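Local coordinates for protein DELTA1-pyrroline-2-carboxylate reductase (PDB 6T3E) that probably catalyses the NADH-dependent reduction of Delta1-pyrroline-2-carboxylate to L-proline, and binds NADH and L-proline together in its active site, at residues S263-S277 with R309-L323. Sequence-based numbering, arbitrary orientation.
With NAI (1,4-dihydronicotinamide adenine dinucleotide), chain F; PRO (proline), chain E.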
ATOM      1  N   SER B 263      27.698  20.471   1.134  1.00 53.53           N
ATOM      2  CA  SER B 263      26.719  20.997   0.196  1.00 51.60           C
ATOM      3  C   SER B 263      25.559  21.675   0.909  1.00 53.47           C
ATOM      4  O   SER B 263      25.309  21.463   2.100  1.00 53.03           O
ATOM      5  CB  SER B 263      26.160  19.892  -0.706  1.00 49.12           C
ATOM      6  OG  SER B 263      27.103  19.467  -1.668  1.00 50.40           O
ATOM      7  N   LYS B 264      24.853  22.498   0.135  1.00 52.90           N
ATOM      8  CA  LYS B 264      23.561  23.047   0.526  1.00 52.67           C
ATOM      9  C   LYS B 264      22.513  21.989   0.208  1.00 51.87           C
ATOM     10  O   LYS B 264      22.222  21.730  -0.965  1.00 40.03           O
ATOM     11  CB  LYS B 264      23.290  24.351  -0.224  1.00 55.13           C
ATOM     12  CG  LYS B 264      22.231  25.240   0.412  1.00 54.56           C
ATOM     13  CD  LYS B 264      21.599  26.158  -0.612  1.00 54.09           C
ATOM     14  CE  LYS B 264      21.470  27.566  -0.086  1.00 57.95           C
ATOM     15  NZ  LYS B 264      20.892  28.471  -1.108  1.00 60.19           N
ATOM     16  N   LEU B 265      21.948  21.383   1.253  1.00 49.19           N
ATOM     17  CA  LEU B 265      21.184  20.146   1.125  1.00 49.29           C
ATOM     18  C   LEU B 265      19.696  20.428   0.929  1.00 53.06           C
ATOM     19  O   LEU B 265      19.055  21.058   1.779  1.00 57.67           O
ATOM     20  CB  LEU B 265      21.419  19.273   2.358  1.00 51.30           C
ATOM     21  CG  LEU B 265      20.696  17.930   2.434  1.00 54.88           C
ATOM     22  CD1 LEU B 265      20.960  17.116   1.180  1.00 54.47           C
ATOM     23  CD2 LEU B 265      21.136  17.161   3.674  1.00 54.80           C
ATOM     24  N   VAL B 266      19.139  19.930  -0.173  1.00 50.86           N
ATOM     25  CA  VAL B 266      17.701  19.954  -0.423  1.00 49.40           C
ATOM     26  C   VAL B 266      17.230  18.515  -0.575  1.00 47.13           C
ATOM     27  O   VAL B 266      17.867  17.717  -1.272  1.00 47.79           O
ATOM     28  CB  VAL B 266      17.337  20.791  -1.668  1.00 45.64           C
ATOM     29  CG1 VAL B 266      15.858  20.648  -1.991  1.00 35.79           C
ATOM     30  CG2 VAL B 266      17.690  22.258  -1.451  1.00 43.26           C
ATOM     31  N   VAL B 267      16.115  18.186   0.076  1.00 46.31           N
ATOM     32  CA  VAL B 267      15.576  16.834   0.086  1.00 44.84           C
ATOM     33  C   VAL B 267      14.206  16.848  -0.574  1.00 49.60           C
ATOM     34  O   VAL B 267      13.514  17.870  -0.580  1.00 51.84           O
ATOM     35  CB  VAL B 267      15.481  16.273   1.520  1.00 40.70           C
ATOM     36  CG1 VAL B 267      16.859  16.274   2.181  1.00 44.85           C
ATOM     37  CG2 VAL B 267      14.486  17.070   2.333  1.00 39.17           C
ATOM     38  N   ASP B 268      13.819  15.706  -1.152  1.00 51.11           N
ATOM     39  CA  ASP B 268      12.475  15.606  -1.717  1.00 52.16           C
ATOM     40  C   ASP B 268      11.425  15.706  -0.621  1.00 48.26           C
ATOM     41  O   ASP B 268      10.444  16.441  -0.750  1.00 49.31           O
ATOM     42  CB  ASP B 268      12.324  14.307  -2.527  1.00 56.68           C
ATOM     43  CG  ASP B 268      12.674  13.067  -1.737  1.00 61.38           C
ATOM     44  OD1 ASP B 268      11.770  12.251  -1.459  1.00 61.43           O
ATOM     45  OD2 ASP B 268      13.862  12.906  -1.388  1.00 67.03           O
ATOM     46  N   SER B 269      11.654  15.037   0.497  1.00 46.22           N
ATOM     47  CA  SER B 269      10.793  15.191   1.654  1.00 48.26           C
ATOM     48  C   SER B 269      11.622  14.853   2.884  1.00 49.83           C
ATOM     49  O   SER B 269      12.447  13.928   2.845  1.00 45.85           O
ATOM     50  CB  SER B 269       9.535  14.314   1.547  1.00 48.31           C
ATOM     51  OG  SER B 269       9.649  13.099   2.268  1.00 52.08           O
ATOM     52  N   LYS B 270      11.453  15.662   3.938  1.00 51.98           N
ATOM     53  CA  LYS B 270      12.186  15.430   5.177  1.00 51.09           C
ATOM     54  C   LYS B 270      11.770  14.108   5.803  1.00 51.34           C
ATOM     55  O   LYS B 270      12.619  13.314   6.234  1.00 50.63           O
ATOM     56  CB  LYS B 270      11.950  16.579   6.153  1.00 50.56           C
ATOM     57  CG  LYS B 270      13.149  17.467   6.356  1.00 55.38           C
ATOM     58  CD  LYS B 270      12.890  18.569   7.401  1.00 61.64           C
ATOM     59  CE  LYS B 270      12.170  19.792   6.807  1.00 62.89           C
ATOM     60  NZ  LYS B 270      12.043  20.945   7.763  1.00 62.73           N
ATOM     61  N   GLU B 271      10.467  13.827   5.798  1.00 46.48           N
ATOM     62  CA  GLU B 271       9.977  12.601   6.406  1.00 47.54           C
ATOM     63  C   GLU B 271      10.552  11.384   5.702  1.00 50.40           C
ATOM     64  O   GLU B 271      10.948  10.412   6.353  1.00 52.64           O
ATOM     65  CB  GLU B 271       8.450  12.583   6.364  1.00 48.60           C
ATOM     66  CG  GLU B 271       7.812  11.655   7.368  1.00 53.19           C
ATOM     67  CD  GLU B 271       6.301  11.673   7.284  1.00 55.25           C
ATOM     68  OE1 GLU B 271       5.641  11.429   8.316  1.00 52.28           O
ATOM     69  OE2 GLU B 271       5.775  11.922   6.177  1.00 62.54           O
ATOM     70  N   GLY B 272      10.642  11.437   4.371  1.00 50.27           N
ATOM     71  CA  GLY B 272      11.159  10.298   3.633  1.00 45.46           C
ATOM     72  C   GLY B 272      12.665  10.149   3.751  1.00 45.58           C
ATOM     73  O   GLY B 272      13.169   9.075   4.095  1.00 44.62           O
ATOM     74  N   VAL B 273      13.408  11.227   3.495  1.00 44.58           N
ATOM     75  CA  VAL B 273      14.863  11.104   3.456  1.00 44.83           C
ATOM     76  C   VAL B 273      15.398  10.708   4.829  1.00 44.20           C
ATOM     77  O   VAL B 273      16.169   9.751   4.957  1.00 44.53           O
ATOM     78  CB  VAL B 273      15.509  12.410   2.957  1.00 46.26           C
ATOM     79  CG1 VAL B 273      16.897  12.551   3.529  1.00 47.63           C
ATOM     80  CG2 VAL B 273      15.570  12.455   1.431  1.00 44.08           C
ATOM     81  N   LEU B 274      14.934  11.391   5.882  1.00 47.66           N
ATOM     82  CA  LEU B 274      15.422  11.139   7.236  1.00 50.73           C
ATOM     83  C   LEU B 274      15.081   9.744   7.745  1.00 49.15           C
ATOM     84  O   LEU B 274      15.721   9.271   8.689  1.00 50.92           O
ATOM     85  CB  LEU B 274      14.844  12.168   8.207  1.00 53.67           C
ATOM     86  CG  LEU B 274      15.396  13.589   8.134  1.00 52.12           C
ATOM     87  CD1 LEU B 274      14.451  14.556   8.835  1.00 56.38           C
ATOM     88  CD2 LEU B 274      16.755  13.655   8.736  1.00 45.43           C
ATOM     89  N   ASN B 275      14.066   9.099   7.181  1.00 47.95           N
ATOM     90  CA  ASN B 275      13.688   7.750   7.575  1.00 48.95           C
ATOM     91  C   ASN B 275      14.262   6.665   6.672  1.00 48.69           C
ATOM     92  O   ASN B 275      14.236   5.490   7.058  1.00 48.30           O
ATOM     93  CB  ASN B 275      12.162   7.607   7.598  1.00 51.59           C
ATOM     94  CG  ASN B 275      11.540   8.150   8.872  1.00 58.05           C
ATOM     95  OD1 ASN B 275      11.415   7.443   9.876  1.00 56.52           O
ATOM     96  ND2 ASN B 275      11.140   9.417   8.833  1.00 61.71           N
ATOM     97  N   GLU B 276      14.703   7.003   5.457  1.00 48.53           N
ATOM     98  CA  GLU B 276      15.018   5.958   4.486  1.00 47.01           C
ATOM     99  C   GLU B 276      16.417   6.061   3.896  1.00 43.57           C
ATOM    100  O   GLU B 276      16.980   5.045   3.480  1.00 42.94           O
ATOM    101  CB  GLU B 276      13.996   5.968   3.339  1.00 47.86           C
ATOM    102  CG  GLU B 276      12.529   5.850   3.755  1.00 47.87           C
ATOM    103  CD  GLU B 276      11.565   6.246   2.629  1.00 52.94           C
ATOM    104  OE1 GLU B 276      12.010   6.931   1.679  1.00 54.40           O
ATOM    105  OE2 GLU B 276      10.364   5.875   2.690  1.00 52.60           O
ATOM    106  N   SER B 277      17.005   7.259   3.860  1.00 43.69           N
ATOM    107  CA  SER B 277      18.218   7.498   3.083  1.00 42.96           C
ATOM    108  C   SER B 277      19.458   7.386   3.958  1.00 51.10           C
ATOM    109  O   SER B 277      19.726   8.268   4.782  1.00 58.38           O
ATOM    110  CB  SER B 277      18.185   8.865   2.411  1.00 41.57           C
ATOM    111  OG  SER B 277      19.384   9.047   1.675  1.00 43.50           O
ATOM    112  N   ARG B 309      19.381  28.168  -5.273  1.00 62.16           N
ATOM    113  CA  ARG B 309      20.785  28.515  -5.468  1.00 61.40           C
ATOM    114  C   ARG B 309      20.941  30.029  -5.449  1.00 66.51           C
ATOM    115  O   ARG B 309      20.349  30.724  -6.282  1.00 68.31           O
ATOM    116  CB  ARG B 309      21.292  27.952  -6.791  1.00 59.74           C
ATOM    117  CG  ARG B 309      22.652  28.470  -7.213  1.00 62.38           C
ATOM    118  CD  ARG B 309      23.209  27.652  -8.374  1.00 65.20           C
ATOM    119  NE  ARG B 309      24.663  27.560  -8.327  1.00 69.67           N
ATOM    120  CZ  ARG B 309      25.337  26.614  -7.679  1.00 71.12           C
ATOM    121  NH1 ARG B 309      24.702  25.659  -7.014  1.00 67.54           N
ATOM    122  NH2 ARG B 309      26.657  26.625  -7.696  1.00 76.28           N
ATOM    123  N   GLU B 310      21.736  30.533  -4.502  1.00 67.98           N
ATOM    124  CA  GLU B 310      21.897  31.970  -4.303  1.00 68.38           C
ATOM    125  C   GLU B 310      23.175  32.543  -4.894  1.00 73.51           C
ATOM    126  O   GLU B 310      23.207  33.736  -5.210  1.00 77.52           O
ATOM    127  CB  GLU B 310      21.852  32.305  -2.810  1.00 67.82           C
ATOM    128  CG  GLU B 310      20.671  31.676  -2.103  1.00 68.86           C
ATOM    129  CD  GLU B 310      20.500  32.183  -0.696  1.00 73.58           C
ATOM    130  OE1 GLU B 310      20.390  31.346   0.225  1.00 74.80           O
ATOM    131  OE2 GLU B 310      20.483  33.415  -0.508  1.00 77.13           O
ATOM    132  N   ASN B 311      24.234  31.747  -5.033  1.00 74.56           N
ATOM    133  CA  ASN B 311      25.487  32.262  -5.566  1.00 77.28           C
ATOM    134  C   ASN B 311      26.214  31.162  -6.326  1.00 76.14           C
ATOM    135  O   ASN B 311      25.834  29.989  -6.294  1.00 70.71           O
ATOM    136  CB  ASN B 311      26.378  32.854  -4.461  1.00 77.57           C
ATOM    137  CG  ASN B 311      26.851  31.815  -3.468  1.00 74.81           C
ATOM    138  OD1 ASN B 311      27.732  31.010  -3.767  1.00 75.12           O
ATOM    139  ND2 ASN B 311      26.277  31.836  -2.273  1.00 73.31           N
ATOM    140  N   ASN B 312      27.278  31.572  -7.020  1.00 82.65           N
ATOM    141  CA  ASN B 312      28.017  30.674  -7.899  1.00 86.87           C
ATOM    142  C   ASN B 312      28.922  29.712  -7.149  1.00 86.89           C
ATOM    143  O   ASN B 312      29.248  28.644  -7.679  1.00 83.55           O
ATOM    144  CB  ASN B 312      28.853  31.481  -8.889  1.00 92.15           C
ATOM    145  CG  ASN B 312      28.200  31.582 -10.244  1.00 96.05           C
ATOM    146  OD1 ASN B 312      26.972  31.612 -10.358  1.00 97.24           O
ATOM    147  ND2 ASN B 312      29.016  31.624 -11.285  1.00 97.81           N
ATOM    148  N   ARG B 313      29.359  30.064  -5.942  1.00 90.24           N
ATOM    149  CA  ARG B 313      30.394  29.272  -5.295  1.00 92.85           C
ATOM    150  C   ARG B 313      29.844  28.124  -4.464  1.00 94.58           C
ATOM    151  O   ARG B 313      30.582  27.168  -4.199  1.00 95.91           O
ATOM    152  CB  ARG B 313      31.262  30.172  -4.405  1.00 93.29           C
ATOM    153  CG  ARG B 313      31.774  31.428  -5.107  1.00 94.80           C
ATOM    154  CD  ARG B 313      33.161  31.828  -4.605  1.00 97.21           C
ATOM    155  NE  ARG B 313      33.914  32.620  -5.582  1.00100.31           N
ATOM    156  CZ  ARG B 313      34.246  32.202  -6.803  1.00100.52           C
ATOM    157  NH1 ARG B 313      34.938  32.995  -7.613  1.00100.26           N
ATOM    158  NH2 ARG B 313      33.891  30.991  -7.216  1.00 99.90           N
ATOM    159  N   GLU B 314      28.570  28.167  -4.085  1.00 95.37           N
ATOM    160  CA  GLU B 314      28.015  27.097  -3.267  1.00 94.02           C
ATOM    161  C   GLU B 314      27.910  25.799  -4.066  1.00 89.44           C
ATOM    162  O   GLU B 314      27.809  25.801  -5.296  1.00 90.46           O
ATOM    163  CB  GLU B 314      26.649  27.490  -2.684  1.00 98.95           C
ATOM    164  CG  GLU B 314      25.738  28.323  -3.577  1.00102.50           C
ATOM    165  CD  GLU B 314      24.537  28.903  -2.823  1.00105.72           C
ATOM    166  OE1 GLU B 314      23.481  29.138  -3.454  1.00105.86           O
ATOM    167  OE2 GLU B 314      24.648  29.121  -1.596  1.00107.26           O
ATOM    168  N   ILE B 315      27.992  24.678  -3.355  1.00 74.00           N
ATOM    169  CA  ILE B 315      27.751  23.362  -3.933  1.00 62.52           C
ATOM    170  C   ILE B 315      26.377  22.896  -3.476  1.00 58.00           C
ATOM    171  O   ILE B 315      26.119  22.805  -2.269  1.00 56.93           O
ATOM    172  CB  ILE B 315      28.835  22.354  -3.531  1.00 55.85           C
ATOM    173  CG1 ILE B 315      30.207  22.849  -3.982  1.00 53.75           C
ATOM    174  CG2 ILE B 315      28.533  20.999  -4.139  1.00 51.99           C
ATOM    175  CD1 ILE B 315      31.278  21.827  -3.875  1.00 45.44           C
ATOM    176  N   THR B 316      25.493  22.619  -4.434  1.00 56.80           N
ATOM    177  CA  THR B 316      24.114  22.247  -4.150  1.00 55.48           C
ATOM    178  C   THR B 316      23.905  20.761  -4.380  1.00 52.11           C
ATOM    179  O   THR B 316      24.336  20.217  -5.401  1.00 52.22           O
ATOM    180  CB  THR B 316      23.131  23.029  -5.031  1.00 58.87           C
ATOM    181  OG1 THR B 316      23.681  23.186  -6.347  1.00 61.87           O
ATOM    182  CG2 THR B 316      22.841  24.399  -4.431  1.00 57.96           C
ATOM    183  N   LEU B 317      23.189  20.125  -3.453  1.00 51.97           N
ATOM    184  CA  LEU B 317      22.912  18.694  -3.510  1.00 51.78           C
ATOM    185  C   LEU B 317      21.428  18.459  -3.292  1.00 53.39           C
ATOM    186  O   LEU B 317      20.894  18.794  -2.228  1.00 56.76           O
ATOM    187  CB  LEU B 317      23.728  17.930  -2.462  1.00 48.51           C
ATOM    188  CG  LEU B 317      23.131  16.597  -2.010  1.00 42.53           C
ATOM    189  CD1 LEU B 317      23.180  15.586  -3.135  1.00 37.36           C
ATOM    190  CD2 LEU B 317      23.863  16.088  -0.782  1.00 47.58           C
ATOM    191  N   PHE B 318      20.772  17.860  -4.288  1.00 49.81           N
ATOM    192  CA  PHE B 318      19.377  17.445  -4.183  1.00 45.54           C
ATOM    193  C   PHE B 318      19.352  15.943  -3.930  1.00 42.56           C
ATOM    194  O   PHE B 318      19.758  15.155  -4.792  1.00 41.37           O
ATOM    195  CB  PHE B 318      18.592  17.800  -5.446  1.00 42.92           C
ATOM    196  CG  PHE B 318      17.207  17.201  -5.491  1.00 37.38           C
ATOM    197  CD1 PHE B 318      16.307  17.434  -4.464  1.00 38.15           C
ATOM    198  CD2 PHE B 318      16.806  16.413  -6.563  1.00 33.38           C
ATOM    199  CE1 PHE B 318      15.036  16.888  -4.499  1.00 37.92           C
ATOM    200  CE2 PHE B 318      15.542  15.865  -6.609  1.00 31.34           C
ATOM    201  CZ  PHE B 318      14.653  16.101  -5.573  1.00 38.81           C
ATOM    202  N   LYS B 319      18.876  15.553  -2.752  1.00 38.18           N
ATOM    203  CA  LYS B 319      18.794  14.154  -2.368  1.00 36.56           C
ATOM    204  C   LYS B 319      17.366  13.675  -2.557  1.00 37.53           C
ATOM    205  O   LYS B 319      16.443  14.226  -1.953  1.00 42.29           O
ATOM    206  CB  LYS B 319      19.227  13.951  -0.919  1.00 35.76           C
ATOM    207  CG  LYS B 319      19.251  12.489  -0.539  1.00 36.02           C
ATOM    208  CD  LYS B 319      20.258  11.741  -1.391  1.00 34.57           C
ATOM    209  CE  LYS B 319      19.695  10.454  -1.950  1.00 32.49           C
ATOM    210  NZ  LYS B 319      20.815   9.618  -2.497  1.00 32.88           N
ATOM    211  N   SER B 320      17.184  12.655  -3.385  1.00 37.76           N
ATOM    212  CA  SER B 320      15.860  12.166  -3.726  1.00 38.01           C
ATOM    213  C   SER B 320      15.764  10.682  -3.427  1.00 37.36           C
ATOM    214  O   SER B 320      16.650   9.915  -3.808  1.00 43.17           O
ATOM    215  CB  SER B 320      15.530  12.427  -5.191  1.00 35.72           C
ATOM    216  OG  SER B 320      14.527  11.530  -5.602  1.00 35.47           O
ATOM    217  N   VAL B 321      14.705  10.296  -2.718  1.00 33.78           N
ATOM    218  CA  VAL B 321      14.382   8.895  -2.468  1.00 35.12           C
ATOM    219  C   VAL B 321      13.054   8.479  -3.074  1.00 42.70           C
ATOM    220  O   VAL B 321      12.749   7.277  -3.078  1.00 43.31           O
ATOM    221  CB  VAL B 321      14.382   8.578  -0.961  1.00 36.11           C
ATOM    222  CG1 VAL B 321      15.823   8.619  -0.413  1.00 35.04           C
ATOM    223  CG2 VAL B 321      13.478   9.541  -0.233  1.00 27.15           C
ATOM    224  N   GLY B 322      12.228   9.422  -3.507  1.00 48.71           N
ATOM    225  CA  GLY B 322      10.934   9.141  -4.106  1.00 48.52           C
ATOM    226  C   GLY B 322       9.801   9.536  -3.175  1.00 48.79           C
ATOM    227  O   GLY B 322       9.844   9.286  -1.963  1.00 54.65           O
ATOM    228  N   LEU B 323       8.784  10.170  -3.737  1.00 43.50           N
ATOM    229  CA  LEU B 323       7.601  10.564  -2.984  1.00 40.73           C
ATOM    230  C   LEU B 323       6.359  10.189  -3.787  1.00 37.85           C
ATOM    231  O   LEU B 323       6.324  10.362  -5.010  1.00 41.51           O
ATOM    232  CB  LEU B 323       7.620  12.063  -2.659  1.00 38.60           C
ATOM    233  CG  LEU B 323       6.672  12.518  -1.544  1.00 39.19           C
ATOM    234  CD1 LEU B 323       6.943  11.806  -0.225  1.00 34.25           C
ATOM    235  CD2 LEU B 323       6.739  14.029  -1.380  1.00 41.24           C
TER
HETATM  236  PA  NAI F 402      19.929  -0.210 -12.366  1.00 31.72           P
HETATM  237  O1A NAI F 402      20.379  -1.518 -11.767  1.00 29.19           O
HETATM  238  O2A NAI F 402      19.211  -0.463 -13.677  1.00 40.13           O
HETATM  239  O5B NAI F 402      21.167   0.858 -12.554  1.00 33.81           O
HETATM  240  C5B NAI F 402      22.049   0.936 -11.440  1.00 38.51           C
HETATM  241  C4B NAI F 402      23.505   1.302 -11.967  1.00 42.55           C
HETATM  242  O4B NAI F 402      24.289   1.566 -10.975  1.00 43.09           O
HETATM  243  C3B NAI F 402      24.112   0.070 -12.677  1.00 43.60           C
HETATM  244  O3B NAI F 402      24.417   0.410 -13.953  1.00 44.35           O
HETATM  245  C2B NAI F 402      25.357  -0.267 -11.832  1.00 38.88           C
HETATM  246  O2B NAI F 402      26.435  -0.892 -12.688  1.00 33.85           O
HETATM  247  C1B NAI F 402      25.712   0.899 -11.370  1.00 42.64           C
HETATM  248  N9A NAI F 402      26.551   0.800 -10.207  1.00 40.24           N
HETATM  249  C8A NAI F 402      26.240   0.051  -9.146  1.00 38.55           C
HETATM  250  N7A NAI F 402      27.222   0.184  -8.260  1.00 38.48           N
HETATM  251  C5A NAI F 402      28.140   1.020  -8.773  1.00 38.73           C
HETATM  252  C6A NAI F 402      29.328   1.478  -8.257  1.00 44.54           C
HETATM  253  N6A NAI F 402      30.013   1.228  -7.002  1.00 47.56           N
HETATM  254  N1A NAI F 402      30.086   2.314  -8.963  1.00 47.41           N
HETATM  255  C2A NAI F 402      29.665   2.718 -10.187  1.00 48.92           C
HETATM  256  N3A NAI F 402      28.490   2.268 -10.694  1.00 44.31           N
HETATM  257  C4A NAI F 402      27.732   1.406  -9.971  1.00 38.15           C
HETATM  258  O3  NAI F 402      18.893   0.462 -11.250  1.00 36.86           O
HETATM  259  PN  NAI F 402      18.183   1.957 -11.443  1.00 35.12           P
HETATM  260  O1N NAI F 402      16.752   1.658 -11.847  1.00 31.24           O
HETATM  261  O2N NAI F 402      18.920   2.788 -12.455  1.00 33.90           O
HETATM  262  O5D NAI F 402      18.205   2.738 -10.019  1.00 37.88           O
HETATM  263  C5D NAI F 402      19.337   3.465  -9.712  1.00 38.37           C
HETATM  264  C4D NAI F 402      19.235   3.920  -8.232  1.00 39.06           C
HETATM  265  O4D NAI F 402      18.265   4.796  -8.057  1.00 36.66           O
HETATM  266  C3D NAI F 402      18.880   2.720  -7.342  1.00 36.72           C
HETATM  267  O3D NAI F 402      19.611   2.799  -6.173  1.00 36.34           O
HETATM  268  C2D NAI F 402      17.394   2.908  -7.005  1.00 37.62           C
HETATM  269  O2D NAI F 402      17.091   2.170  -5.701  1.00 25.91           O
HETATM  270  C1D NAI F 402      17.291   4.208  -6.912  1.00 38.30           C
HETATM  271  N1N NAI F 402      15.915   4.645  -7.198  1.00 42.26           N
HETATM  272  C2N NAI F 402      15.290   5.699  -6.421  1.00 42.10           C
HETATM  273  C3N NAI F 402      14.074   6.471  -7.006  1.00 37.87           C
HETATM  274  C7N NAI F 402      13.898   7.929  -6.498  1.00 35.60           C
HETATM  275  O7N NAI F 402      14.718   8.358  -5.774  1.00 38.91           O
HETATM  276  N7N NAI F 402      12.734   8.740  -6.921  1.00 33.93           N
HETATM  277  C4N NAI F 402      13.530   6.124  -8.377  1.00 33.91           C
HETATM  278  C5N NAI F 402      13.896   4.707  -8.839  1.00 32.76           C
HETATM  279  C6N NAI F 402      15.152   4.027  -8.265  1.00 42.36           C
HETATM  280  N   PRO E 401      12.752   3.939  -4.514  1.00 45.38           N
HETATM  281  CA  PRO E 401      12.132   4.016  -5.840  1.00 46.29           C
HETATM  282  C   PRO E 401      10.772   4.709  -5.867  1.00 50.98           C
HETATM  283  O   PRO E 401      10.398   5.475  -4.966  1.00 51.27           O
HETATM  284  CB  PRO E 401      11.987   2.546  -6.229  1.00 44.23           C
HETATM  285  CG  PRO E 401      13.165   1.882  -5.585  1.00 43.63           C
HETATM  286  CD  PRO E 401      13.492   2.675  -4.330  1.00 45.22           C
HETATM  287  OXT PRO E 401      10.004   4.508  -6.809  1.00 53.03           O
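Leu-265 and Leu-317 lie side by side on one face of a parallel strand pair, CD1 of Leu-265 lying 3.7 Å from CD2 of Leu-317, with Ile-280 of helix 278-286 against Leu-265. On the other face CG1 of Val-266 meets CD1 of Phe-318 at 4.1 Å, and helix 128-146 packs on the ring. The two strands, 264-267 and 316-319, run 22° from parallel, joined by alternating backbone bonds such as Val-266 N to Leu-317 O and Lys-319 N to Val-266 O. Beyond the strands, Val-321 packs on helix 270-276, its CG2 4.0 Å from CG2 of Val-273, and its CG1 meets CB of Ser-277, just past that helix. With CG of Asp-268 set between its own backbone N and carbonyl carbon (chi1 55°), OD2 takes the N-H of Val-321 at 3.0 Å, from well above the carboxylate plane. Were Asp-268 an alanine, the Val-321 amide would probably lose this acceptor and the loop beside the ligands be less firmly held. At the far end Lys-264 NZ forms a salt bridge with Glu-310 OE1 at 3.2 Å and a longer one with Glu-314 OE1, and hydrogen-bonds to Gly-308 O. The pair belongs to the parallel sheet of the Rossmann-type NADH-binding domain of the ornithine cyclodeaminase/mu-crystallin family; just past strand 316-319, Ser-320 OG donates to the nicotinamide O7N, while Val-321 and Gly-322 line the proline pocket.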